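Local coordinates for protein NDP-N-acetyl-D-galactosaminuronic acid dehydrogenase (Methanosarcina mazei Go1, PDB 3G79) that probably oxidises UDP-N-acetyl-D-mannosamine to the corresponding uronate, using two molecules of NAD+ for each sugar, at residues 185-188 with 189-193; 209-212 with 213-217; 391-394 with 395-398; 405-408 with 409-412. All coordinates share one frame; numbering follows the deposited sequence.

Contact 1 (185-188 with 189-193)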
loop_
_atom_site.group_PDB
_atom_site.type_symbol
_atom_site.label_atom_id
_atom_site.label_comp_id
_atom_site.label_asym_id
_atom_site.label_seq_id
_atom_site.Cartn_x
_atom_site.Cartn_y
_atom_site.Cartn_z
ATOM N N VAL A 185 -19.644 8.879 15.249
ATOM C CA VAL A 185 -20.911 9.469 15.679
ATOM C C VAL A 185 -21.756 9.756 14.443
ATOM O O VAL A 185 -21.203 9.959 13.350
ATOM C CB VAL A 185 -20.729 10.731 16.538
ATOM C CG1 VAL A 185 -20.266 10.349 17.940
ATOM C CG2 VAL A 185 -19.744 11.706 15.881
ATOM N N GLY A 186 -23.083 9.735 14.612
ATOM C CA GLY A 186 -24.006 9.808 13.479
ATOM C C GLY A 186 -24.153 8.479 12.732
ATOM O O GLY A 186 -25.165 8.258 12.043
ATOM N N ARG A 187 -23.146 7.607 12.862
ATOM C CA ARG A 187 -23.149 6.286 12.225
ATOM C C ARG A 187 -22.931 5.129 13.245
ATOM O O ARG A 187 -22.338 4.099 12.902
ATOM C CB ARG A 187 -22.077 6.215 11.112
ATOM C CG ARG A 187 -22.237 7.140 9.867
ATOM C CD ARG A 187 -21.228 6.706 8.743
ATOM N NE ARG A 187 -20.887 7.731 7.744
ATOM C CZ ARG A 187 -19.779 7.728 6.985
ATOM N NH1 ARG A 187 -18.868 6.764 7.090
ATOM N NH2 ARG A 187 -19.575 8.702 6.103
ATOM N N LEU A 188 -23.391 5.309 14.488
ATOM C CA LEU A 188 -23.079 4.360 15.586
ATOM C C LEU A 188 -23.714 2.960 15.418
ATOM O O LEU A 188 -23.008 1.941 15.372
ATOM C CB LEU A 188 -23.413 4.954 16.970
ATOM C CG LEU A 188 -22.342 5.505 17.947
ATOM C CD1 LEU A 188 -21.107 6.027 17.287
ATOM C CD2 LEU A 188 -22.887 6.596 18.883
ATOM N N LEU A 189 -25.038 2.923 15.326
ATOM C CA LEU A 189 -25.759 1.680 15.157
ATOM C C LEU A 189 -25.308 0.815 13.972
ATOM O O LEU A 189 -25.160 -0.396 14.138
ATOM C CB LEU A 189 -27.256 1.931 15.121
ATOM C CG LEU A 189 -27.967 1.918 16.464
ATOM C CD1 LEU A 189 -27.361 2.897 17.430
ATOM C CD2 LEU A 189 -29.479 2.191 16.301
ATOM N N LYS A 190 -25.072 1.403 12.798
ATOM C CA LYS A 190 -24.731 0.550 11.662
ATOM C C LYS A 190 -23.283 0.170 11.618
ATOM O O LYS A 190 -22.949 -0.898 11.095
ATOM C CB LYS A 190 -25.218 1.058 10.282
ATOM C CG LYS A 190 -25.076 2.540 9.977
ATOM C CD LYS A 190 -26.160 2.950 8.963
ATOM C CE LYS A 190 -27.575 2.506 9.430
ATOM N NZ LYS A 190 -28.621 2.509 8.337
ATOM N N ASN A 191 -22.422 1.033 12.151
ATOM C CA ASN A 191 -21.002 0.686 12.285
ATOM C C ASN A 191 -20.833 -0.588 13.124
ATOM O O ASN A 191 -20.237 -1.557 12.674
ATOM C CB ASN A 191 -20.200 1.844 12.894
ATOM C CG ASN A 191 -19.945 2.981 11.907
ATOM O OD1 ASN A 191 -19.322 3.966 12.265
ATOM N ND2 ASN A 191 -20.414 2.841 10.674
ATOM N N ILE A 192 -21.381 -0.584 14.338
ATOM C CA ILE A 192 -21.326 -1.755 15.196
ATOM C C ILE A 192 -21.928 -2.988 14.499
ATOM O O ILE A 192 -21.387 -4.084 14.621
ATOM C CB ILE A 192 -22.054 -1.508 16.531
ATOM C CG1 ILE A 192 -21.526 -0.227 17.216
ATOM C CG2 ILE A 192 -21.981 -2.765 17.426
ATOM C CD1 ILE A 192 -22.207 0.115 18.470
ATOM N N ARG A 193 -23.027 -2.803 13.767
ATOM C CA ARG A 193 -23.736 -3.907 13.102
ATOM C C ARG A 193 -23.093 -4.378 11.800
ATOM O O ARG A 193 -23.122 -5.556 11.514
ATOM C CB ARG A 193 -25.169 -3.504 12.742
ATOM C CG ARG A 193 -26.121 -3.376 13.905
ATOM C CD ARG A 193 -27.461 -2.716 13.495
ATOM N NE ARG A 193 -28.493 -3.022 14.470
ATOM C CZ ARG A 193 -29.506 -2.225 14.795
ATOM N NH1 ARG A 193 -29.631 -1.040 14.221
ATOM N NH2 ARG A 193 -30.407 -2.621 15.688
#
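Arg-187 and Asn-191 meet one helical turn apart at the start of helix 188-194, where Arg-187 holds the N-cap position. The flat carboxamide of Asn-191 lies alongside the arginine, its OD1 3.7 Å from Arg-187 CB; as modelled it sits very tight against the Arg-187 carbonyl, and its exact placing is therefore less certain. The first torsion of the asparagine explains the approach: with chi1 at -75°, CG stands anti to the carbonyl carbon and the amide is folded back toward the N terminus of its own helix. There OD1 accepts a hydrogen bond from the backbone N of Met-184. The arginine behaves differently; its chain runs extended from CG to NE and carries the guanidinium group away from the turn. Without the carboxamide, as with an alanine here, the N-H of Met-184 would probably be left without this acceptor and the loop ahead of the helix less firmly held.

The first turn of the helix is closed by backbone bonds. Ile-192 N donates to Leu-188 O at 3.2 Å in an almost straight bond, N-H...O 175°. The same Leu-188 O is covered by the side chain of Ile-192, whose CG1 comes within 3.2 Å and whose CD1 lies 3.7 Å away. CG1 is placed beside its backbone N, which turns the chain back over the preceding turn.

Two backbone amides of the approach, those of Gly-186 and Leu-188, are held by the carboxylate of Glu-73. In this NAD-binding domain, of Rossmann type by family, the loop after strand 175-178 enters helix 188-194 here, and Leu-188 and Ile-192 both rest on Pro-32 of helix 30-39.

Contact 2 (209-212 with 213-217)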
loop_
_atom_site.group_PDB
_atom_site.type_symbol
_atom_site.label_atom_id
_atom_site.label_comp_id
_atom_site.label_asym_id
_atom_site.label_seq_id
_atom_site.Cartn_x
_atom_site.Cartn_y
_atom_site.Cartn_z
ATOM N N ARG A 209 -15.601 -17.664 23.693
ATOM C CA ARG A 209 -16.638 -17.110 24.561
ATOM C C ARG A 209 -17.001 -15.726 24.062
ATOM O O ARG A 209 -18.181 -15.305 24.145
ATOM C CB ARG A 209 -16.171 -17.018 26.021
ATOM C CG ARG A 209 -17.246 -16.657 27.041
ATOM C CD ARG A 209 -18.448 -17.526 26.898
ATOM N NE ARG A 209 -19.302 -17.477 28.085
ATOM C CZ ARG A 209 -20.345 -18.282 28.302
ATOM N NH1 ARG A 209 -20.689 -19.206 27.405
ATOM N NH2 ARG A 209 -21.045 -18.155 29.418
ATOM N N ALA A 210 -16.013 -15.013 23.517
ATOM C CA ALA A 210 -16.291 -13.621 23.132
ATOM C C ALA A 210 -17.022 -13.548 21.786
ATOM O O ALA A 210 -17.975 -12.765 21.631
ATOM C CB ALA A 210 -15.050 -12.773 23.160
ATOM N N VAL A 211 -16.617 -14.388 20.837
ATOM C CA VAL A 211 -17.372 -14.561 19.607
ATOM C C VAL A 211 -18.879 -14.699 19.900
ATOM O O VAL A 211 -19.697 -14.065 19.248
ATOM C CB VAL A 211 -16.853 -15.782 18.798
ATOM C CG1 VAL A 211 -17.785 -16.104 17.637
ATOM C CG2 VAL A 211 -15.454 -15.505 18.265
ATOM N N GLU A 212 -19.235 -15.484 20.911
ATOM C CA GLU A 212 -20.627 -15.682 21.315
ATOM C C GLU A 212 -21.303 -14.391 21.790
ATOM O O GLU A 212 -22.530 -14.212 21.627
ATOM C CB GLU A 212 -20.715 -16.729 22.419
ATOM C CG GLU A 212 -19.980 -18.033 22.111
ATOM C CD GLU A 212 -19.991 -19.019 23.280
ATOM O OE1 GLU A 212 -20.709 -18.794 24.290
ATOM O OE2 GLU A 212 -19.247 -20.026 23.190
ATOM N N LEU A 213 -20.500 -13.499 22.376
ATOM C CA LEU A 213 -21.016 -12.260 22.912
ATOM C C LEU A 213 -21.330 -11.350 21.752
ATOM O O LEU A 213 -22.302 -10.629 21.784
ATOM C CB LEU A 213 -19.990 -11.613 23.852
ATOM C CG LEU A 213 -20.363 -10.299 24.485
ATOM C CD1 LEU A 213 -21.684 -10.430 25.248
ATOM C CD2 LEU A 213 -19.226 -9.751 25.389
ATOM N N TYR A 214 -20.515 -11.411 20.704
ATOM C CA TYR A 214 -20.680 -10.453 19.589
ATOM C C TYR A 214 -21.407 -10.915 18.314
ATOM O O TYR A 214 -21.851 -10.075 17.553
ATOM C CB TYR A 214 -19.335 -9.788 19.226
ATOM C CG TYR A 214 -18.811 -8.907 20.347
ATOM C CD1 TYR A 214 -19.314 -7.603 20.541
ATOM C CD2 TYR A 214 -17.835 -9.363 21.216
ATOM C CE1 TYR A 214 -18.853 -6.797 21.577
ATOM C CE2 TYR A 214 -17.373 -8.547 22.250
ATOM C CZ TYR A 214 -17.885 -7.272 22.423
ATOM O OH TYR A 214 -17.435 -6.475 23.488
ATOM N N SER A 215 -21.508 -12.208 18.063
ATOM C CA SER A 215 -22.199 -12.684 16.861
ATOM C C SER A 215 -23.655 -12.200 16.793
ATOM O O SER A 215 -24.091 -11.788 15.723
ATOM C CB SER A 215 -22.121 -14.216 16.709
ATOM O OG SER A 215 -20.882 -14.603 16.118
ATOM N N PRO A 216 -24.402 -12.205 17.925
ATOM C CA PRO A 216 -25.819 -11.874 17.765
ATOM C C PRO A 216 -26.180 -10.423 17.415
ATOM O O PRO A 216 -27.280 -10.181 16.942
ATOM C CB PRO A 216 -26.441 -12.286 19.099
ATOM C CG PRO A 216 -25.540 -13.315 19.615
ATOM C CD PRO A 216 -24.155 -12.893 19.196
ATOM N N VAL A 217 -25.309 -9.458 17.629
ATOM C CA VAL A 217 -25.658 -8.089 17.218
ATOM C C VAL A 217 -25.190 -7.789 15.793
ATOM O O VAL A 217 -25.596 -6.800 15.181
ATOM C CB VAL A 217 -25.089 -7.024 18.204
ATOM C CG1 VAL A 217 -25.311 -7.462 19.672
ATOM C CG2 VAL A 217 -23.610 -6.762 17.944
#
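Val-211 and Ser-215 meet one turn apart near the C-terminal part of helix 204-214, where CG1 of Val-211 lies 3.8 Å from OG of Ser-215. Both first torsions serve this approach. The valine CG1 is anti to its own nitrogen (chi1 170°), while the serine OG sits beside the backbone N (chi1 -82°), a setting that puts it near Val-211 O. From there OG makes a weak hydrogen bond to Val-211 O, an oxygen already gripped by Ser-215 N at 2.9 Å.

The tyrosine is turned to another flank. The ring of Tyr-214 brings CD2 to 3.4 Å from Ala-210 O, in an oblique approach, while Tyr-214 N donates to that same oxygen at 3.0 Å. Leu-213 CG lies above one face of the ring, 4.1 Å from the plane and offset toward the rim. Further along, CD of Pro-216 takes the place where an N-H would otherwise stand and approaches Glu-212 O to 3.2 Å.

Arg-209 NH1 and Glu-212 OE1 form a salt bridge, its hydrogen bond weak by angle, and the arginine also gives NH2 to the carbonyl of Gly-16.

Within the beta-alpha-beta unit formed by strand 197-201, helix 204-214 and strand 223-227, Ala-210 and Tyr-214 lie on Val-199, and Val-211 lies on Val-223 and Pro-225. Leu-213 extends the packing to strand 142-145, beside which the Tyr-214 hydroxyl bonds to Glu-146.

Contact 3 (391-394 with 395-398)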
loop_
_atom_site.group_PDB
_atom_site.type_symbol
_atom_site.label_atom_id
_atom_site.label_comp_id
_atom_site.label_asym_id
_atom_site.label_seq_id
_atom_site.Cartn_x
_atom_site.Cartn_y
_atom_site.Cartn_z
ATOM N N VAL A 391 -4.759 33.266 9.434
ATOM C CA VAL A 391 -5.302 31.920 9.298
ATOM C C VAL A 391 -6.793 31.982 9.044
ATOM O O VAL A 391 -7.555 32.658 9.797
ATOM C CB VAL A 391 -5.159 31.149 10.632
ATOM C CG1 VAL A 391 -5.845 29.830 10.525
ATOM C CG2 VAL A 391 -3.689 30.943 11.036
ATOM N N HIS A 392 -7.223 31.264 8.014
ATOM C CA HIS A 392 -8.625 31.164 7.674
ATOM C C HIS A 392 -9.091 29.733 7.721
ATOM O O HIS A 392 -8.335 28.799 7.396
ATOM C CB HIS A 392 -8.874 31.710 6.276
ATOM C CG HIS A 392 -10.301 31.585 5.810
ATOM N ND1 HIS A 392 -10.789 30.447 5.201
ATOM C CD2 HIS A 392 -11.326 32.472 5.825
ATOM C CE1 HIS A 392 -12.059 30.634 4.874
ATOM N NE2 HIS A 392 -12.411 31.852 5.246
ATOM N N ASP A 393 -10.356 29.574 8.099
ATOM C CA ASP A 393 -11.011 28.278 8.100
ATOM C C ASP A 393 -12.507 28.459 8.378
ATOM O O ASP A 393 -12.888 29.094 9.384
ATOM C CB ASP A 393 -10.382 27.352 9.128
ATOM C CG ASP A 393 -10.789 25.921 8.931
ATOM O OD1 ASP A 393 -9.995 25.150 8.327
ATOM O OD2 ASP A 393 -11.916 25.583 9.368
ATOM N N PRO A 394 -13.366 27.887 7.501
ATOM C CA PRO A 394 -14.805 28.123 7.605
ATOM C C PRO A 394 -15.404 27.417 8.794
ATOM O O PRO A 394 -16.491 27.779 9.222
ATOM C CB PRO A 394 -15.369 27.519 6.303
ATOM C CG PRO A 394 -14.196 27.164 5.476
ATOM C CD PRO A 394 -13.061 26.936 6.422
ATOM N N TYR A 395 -14.675 26.455 9.345
ATOM C CA TYR A 395 -15.235 25.500 10.312
ATOM C C TYR A 395 -14.615 25.541 11.687
ATOM O O TYR A 395 -15.301 25.355 12.684
ATOM C CB TYR A 395 -15.103 24.075 9.778
ATOM C CG TYR A 395 -15.659 23.940 8.408
ATOM C CD1 TYR A 395 -17.034 23.804 8.214
ATOM C CD2 TYR A 395 -14.821 23.988 7.291
ATOM C CE1 TYR A 395 -17.566 23.703 6.936
ATOM C CE2 TYR A 395 -15.339 23.892 6.001
ATOM C CZ TYR A 395 -16.708 23.748 5.836
ATOM O OH TYR A 395 -17.238 23.638 4.575
ATOM N N VAL A 396 -13.315 25.747 11.744
ATOM C CA VAL A 396 -12.630 25.616 13.013
ATOM C C VAL A 396 -12.804 26.882 13.836
ATOM O O VAL A 396 -12.310 27.953 13.485
ATOM C CB VAL A 396 -11.142 25.212 12.834
ATOM C CG1 VAL A 396 -10.470 24.960 14.185
ATOM C CG2 VAL A 396 -11.058 23.967 11.996
ATOM N N VAL A 397 -13.539 26.755 14.923
ATOM C CA VAL A 397 -13.648 27.861 15.842
ATOM C C VAL A 397 -12.945 27.475 17.148
ATOM O O VAL A 397 -13.036 26.324 17.602
ATOM C CB VAL A 397 -15.139 28.313 16.022
ATOM C CG1 VAL A 397 -15.928 27.321 16.877
ATOM C CG2 VAL A 397 -15.231 29.755 16.557
ATOM N N ASN A 398 -12.206 28.425 17.720
ATOM C CA ASN A 398 -11.648 28.283 19.069
ATOM C C ASN A 398 -10.507 27.293 19.149
ATOM O O ASN A 398 -10.619 26.249 19.799
ATOM C CB ASN A 398 -12.735 27.915 20.098
ATOM C CG ASN A 398 -13.553 29.112 20.536
ATOM O OD1 ASN A 398 -14.778 29.031 20.650
ATOM N ND2 ASN A 398 -12.880 30.235 20.787
#
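The ring of Tyr-395 carries Pro-394 over one face: the proline CB makes a CH-pi contact 3.9 Å from the ring centroid and 21° off the normal, displaced toward the rim, while CG of Pro-394 touches CE2 of Tyr-395 at 3.5 Å. At the ring edge, near its plane, lies OD2 of Asp-393, and the ring of His-424 meets that of Tyr-395 edge-to-face.

The carboxylate of Asp-393 is the second flat group. Its OD2 accepts from Tyr-395 N at 2.9 Å and from Val-396 N at 2.8 Å. Both donors come to the anti side of that oxygen but from opposite faces of the carboxylate plane, each about 30° out of it. The bond to Tyr-395 N, two residues on, makes an Asx turn, and the further bond to Val-396 N adds to it; together they bend the chain as it leaves strand 388-392 of the parallel sheet in the UDP-binding domain.

With chi1 at -166°, Asp-393 has CG anti to its nitrogen, which brings OD2 within reach of both N-H groups. Val-396 closes over it, its CG2 lying 3.2 Å from Asp-393 OD2. The other oxygen, OD1, accepts from the backbone N of Trp-361 and of Ala-362 and from His-424 NE2, while the Tyr-395 hydroxyl bonds to Asp-366.

Contact 4 (405-408 with 409-412)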
loop_
_atom_site.group_PDB
_atom_site.type_symbol
_atom_site.label_atom_id
_atom_site.label_comp_id
_atom_site.label_asym_id
_atom_site.label_seq_id
_atom_site.Cartn_x
_atom_site.Cartn_y
_atom_site.Cartn_z
ATOM N N SER A 405 -9.933 32.799 11.447
ATOM C CA SER A 405 -11.009 33.676 10.979
ATOM C C SER A 405 -11.980 33.021 9.973
ATOM O O SER A 405 -11.604 32.141 9.184
ATOM C CB SER A 405 -10.424 35.000 10.448
ATOM O OG SER A 405 -11.426 35.846 9.921
ATOM N N ASP A 406 -13.229 33.462 10.057
ATOM C CA ASP A 406 -14.316 33.112 9.144
ATOM C C ASP A 406 -14.115 33.713 7.737
ATOM O O ASP A 406 -14.282 33.013 6.742
ATOM C CB ASP A 406 -15.666 33.586 9.728
ATOM C CG ASP A 406 -15.499 34.742 10.740
ATOM O OD1 ASP A 406 -14.913 34.500 11.825
ATOM O OD2 ASP A 406 -15.924 35.897 10.461
ATOM N N ASN A 407 -13.745 34.994 7.644
ATOM C CA ASN A 407 -13.816 35.682 6.337
ATOM C C ASN A 407 -12.518 35.758 5.522
ATOM O O ASN A 407 -11.487 36.297 5.947
ATOM C CB ASN A 407 -14.667 36.990 6.382
ATOM C CG ASN A 407 -13.840 38.270 6.390
ATOM O OD1 ASN A 407 -13.556 38.839 5.335
ATOM N ND2 ASN A 407 -13.485 38.745 7.580
ATOM N N LEU A 408 -12.615 35.148 4.343
ATOM C CA LEU A 408 -11.515 34.928 3.438
ATOM C C LEU A 408 -10.874 36.254 3.077
ATOM O O LEU A 408 -9.651 36.385 3.118
ATOM C CB LEU A 408 -12.036 34.233 2.181
ATOM C CG LEU A 408 -11.240 33.081 1.568
ATOM C CD1 LEU A 408 -11.444 33.016 0.067
ATOM C CD2 LEU A 408 -9.789 33.170 1.906
ATOM N N GLU A 409 -11.724 37.229 2.752
ATOM C CA GLU A 409 -11.331 38.560 2.281
ATOM C C GLU A 409 -10.327 39.203 3.229
ATOM O O GLU A 409 -9.288 39.729 2.801
ATOM C CB GLU A 409 -12.583 39.450 2.120
ATOM C CG GLU A 409 -12.430 40.717 1.251
ATOM C CD GLU A 409 -11.740 41.893 1.961
ATOM O OE1 GLU A 409 -11.858 42.031 3.200
ATOM O OE2 GLU A 409 -11.073 42.701 1.263
ATOM N N GLU A 410 -10.620 39.163 4.524
ATOM C CA GLU A 410 -9.748 39.896 5.427
ATOM C C GLU A 410 -8.411 39.163 5.532
ATOM O O GLU A 410 -7.358 39.770 5.536
ATOM C CB GLU A 410 -10.442 40.274 6.769
ATOM C CG GLU A 410 -10.415 39.299 7.929
ATOM C CD GLU A 410 -10.825 39.968 9.274
ATOM O OE1 GLU A 410 -10.375 39.484 10.344
ATOM O OE2 GLU A 410 -11.586 40.977 9.259
ATOM N N VAL A 411 -8.480 37.841 5.541
ATOM C CA VAL A 411 -7.292 37.000 5.561
ATOM C C VAL A 411 -6.438 37.169 4.303
ATOM O O VAL A 411 -5.224 37.264 4.388
ATOM C CB VAL A 411 -7.660 35.548 5.767
ATOM C CG1 VAL A 411 -6.448 34.669 5.500
ATOM C CG2 VAL A 411 -8.169 35.355 7.181
ATOM N N VAL A 412 -7.078 37.253 3.148
ATOM C CA VAL A 412 -6.348 37.326 1.893
ATOM C C VAL A 412 -5.888 38.734 1.525
ATOM O O VAL A 412 -4.903 38.889 0.805
ATOM C CB VAL A 412 -7.145 36.650 0.751
ATOM C CG1 VAL A 412 -6.643 37.042 -0.628
ATOM C CG2 VAL A 412 -7.053 35.203 0.904
#
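Asn-407 caps helix 408-412, and its side chain reaches across to both glutamates of the first turn. From CB the chain swings out with chi1 at 104°, an unusual setting that brings the amide carbon CG to 3.9 Å from CG of Glu-410. At the tip the two atoms part. OD1 accepts from Glu-410 N at 3.1 Å, the donor standing 50° out of the carbonyl plane rather than on a lone pair, and it also touches CB of Glu-409 at 3.4 Å. ND2 lies over the aliphatic part of Glu-410, 3.1 Å from its CG.

The flat ends are turned differently against the two neighbours. The Asn-407 amide is nearly coplanar with the Glu-409 carboxylate, which points the same way and pairs with Arg-413, whereas the Asn-407 and Glu-410 side chains cross at about a right angle, their flat ends 69° apart.

This is an asparagine N-cap, in which a side-chain carbonyl takes up an amide that the first turn of a helix cannot bond for itself. Here the helix follows edge strand 404-405 in the parallel sheet of the UDP-binding domain. A leucine here would probably deprive Glu-410 N of its side-chain acceptor, leaving the weak bond to the backbone oxygen of the cap residue, and make the helix start less well defined.

On the other flank Leu-408 and Val-412 lie side by side, Leu-408 CD2 to Val-412 CG2 at 3.6 Å, and the backbone N of Val-412 bonds to the carbonyl of Leu-408. Leu-408 also packs on Trp-434 of helix 432-439, and both it and Val-412 rest on Leu-359, while Val-411 faces Ala-357 and Met-390.

In the fold
Every contact is made within one continuous piece of chain, so each closes a local turn, and the four follow in series without nesting or crossing. In the NAD-binding domain, contact 1 starts helix 188-194 and contact 2 lies towards the C-terminal part of helix 204-214, with strand 197-201 between them; they meet where CG of Arg-193 packs on the carbonyl oxygen of Val-217. Far along the chain, in the UDP-binding domain, contact 3 turns out of strand 388-392 and contact 4 leads from strand 404-405 into helix 408-412. These two adjoin through probable backbone hydrogen bonds at Val-391, Asp-393 and Ser-405. The two pairs lie far apart, the centres of contacts 2 and 4 about 52 Å from each other.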